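Local coordinates for protein fumarylacetoacetate hydrolase (Burkholderia xenovorans, PDB 5TI1) that probably hydrolyses fumarylacetoacetate to fumarate and acetoacetate, the last step of phenylalanine and tyrosine breakdown, with a bound magnesium ion, at residues P310-Y313 with L314-D317. Sequence-based numbering, arbitrary orientation.
Sequences PLAY and LRHD
R315 reaches back over the turn to the carbonyl of P310, a worked case of a side chain bridging a short helical turn from the residue after it to the loop before it. With CG beside the backbone N and the chain extended from there to NE, the guanidinium passes A312, whose CA lies over one of its faces. R315 NE meets P310 O at 2.8 Å, almost straight at 170° and within the guanidinium plane; R315 NH2 adds a weak bond to the same oxygen at 3.4 Å.

The backbone supplies two further bonds, each joining residue i+3 to residue i: L314 N to L311 O at 2.9 Å, and R315 N to A312 O at 3.0 Å. Two such bonds in succession make a minimal 3-10 helix of A312-L314, set in the loop between strands 300-301 and 321-331, at the interface with the second subunit and away from the metal site.

The apolar packing is carried by L314, between Y313 and P310. Y313 and L314 run side by side, and L314 CG sits over one face of the Y313 ring, 3.7 Å from its centroid and 18° off the normal, a CH-pi contact. Y313 CG lies between its backbone N and carbonyl carbon (chi1 84°), which brings the ring alongside its neighbour. L314 CB also touches P310 CB at 3.9 Å. Beyond the turn, the Y313 hydroxyl is hydrogen-bonded to H359 of helix 353-362 and to Q206 of the second subunit, while F217 of that subunit meets the Y313 ring.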
# COMPACT_ATOMS: atom_id res chain seq x y z
N PRO B 310 23.70 10.32 -12.89
CA PRO B 310 22.37 10.78 -12.48
C PRO B 310 22.43 12.17 -11.87
O PRO B 310 23.50 12.68 -11.51
CB PRO B 310 21.92 9.74 -11.45
CG PRO B 310 22.76 8.53 -11.75
CD PRO B 310 24.07 9.06 -12.22
N LEU B 311 21.26 12.79 -11.78
CA LEU B 311 21.08 14.07 -11.09
C LEU B 311 21.65 14.00 -9.68
O LEU B 311 21.72 12.92 -9.09
CB LEU B 311 19.60 14.45 -11.06
CG LEU B 311 18.98 15.02 -12.33
CD1 LEU B 311 17.48 14.89 -12.27
CD2 LEU B 311 19.37 16.49 -12.48
N ALA B 312 22.02 15.16 -9.13
CA ALA B 312 22.80 15.20 -7.90
C ALA B 312 22.13 14.44 -6.75
O ALA B 312 22.81 13.73 -6.00
CB ALA B 312 23.06 16.66 -7.48
N TYR B 313 20.81 14.56 -6.61
CA TYR B 313 20.16 13.95 -5.45
C TYR B 313 20.27 12.42 -5.47
O TYR B 313 20.08 11.79 -4.42
CB TYR B 313 18.69 14.40 -5.34
CG TYR B 313 17.70 13.60 -6.18
CD1 TYR B 313 17.42 13.97 -7.49
CD2 TYR B 313 17.03 12.50 -5.65
CE1 TYR B 313 16.52 13.25 -8.26
CE2 TYR B 313 16.13 11.77 -6.42
CZ TYR B 313 15.87 12.16 -7.72
OH TYR B 313 14.99 11.45 -8.51
N LEU B 314 20.64 11.82 -6.59
CA LEU B 314 20.78 10.37 -6.68
C LEU B 314 22.22 9.88 -6.57
O LEU B 314 22.46 8.67 -6.66
CB LEU B 314 20.18 9.86 -8.00
CG LEU B 314 18.65 9.89 -8.08
CD1 LEU B 314 18.19 9.79 -9.52
CD2 LEU B 314 18.06 8.76 -7.26
N ARG B 315 23.19 10.78 -6.38
CA ARG B 315 24.60 10.40 -6.39
C ARG B 315 25.05 9.95 -5.01
O ARG B 315 24.59 10.47 -3.99
CB ARG B 315 25.46 11.57 -6.87
CG ARG B 315 25.11 12.06 -8.26
CD ARG B 315 26.00 13.22 -8.68
NE ARG B 315 25.46 13.88 -9.86
CZ ARG B 315 25.88 15.05 -10.32
NH1 ARG B 315 26.87 15.70 -9.71
NH2 ARG B 315 25.32 15.58 -11.41
N HIS B 316 25.95 8.96 -4.98
CA HIS B 316 26.60 8.59 -3.73
C HIS B 316 28.00 8.06 -4.01
O HIS B 316 28.20 7.28 -4.96
CB HIS B 316 25.79 7.56 -2.91
CG HIS B 316 25.39 6.32 -3.67
ND1 HIS B 316 26.03 5.89 -4.80
CD2 HIS B 316 24.41 5.42 -3.43
CE1 HIS B 316 25.46 4.78 -5.24
NE2 HIS B 316 24.47 4.47 -4.42
N ASP B 317 28.96 8.49 -3.20
CA ASP B 317 30.31 7.98 -3.21
C ASP B 317 30.38 6.61 -2.54
O ASP B 317 29.49 6.21 -1.78
CB ASP B 317 31.27 8.94 -2.50
CG ASP B 317 31.28 10.31 -3.13
OD1 ASP B 317 31.34 10.39 -4.37
OD2 ASP B 317 31.23 11.31 -2.37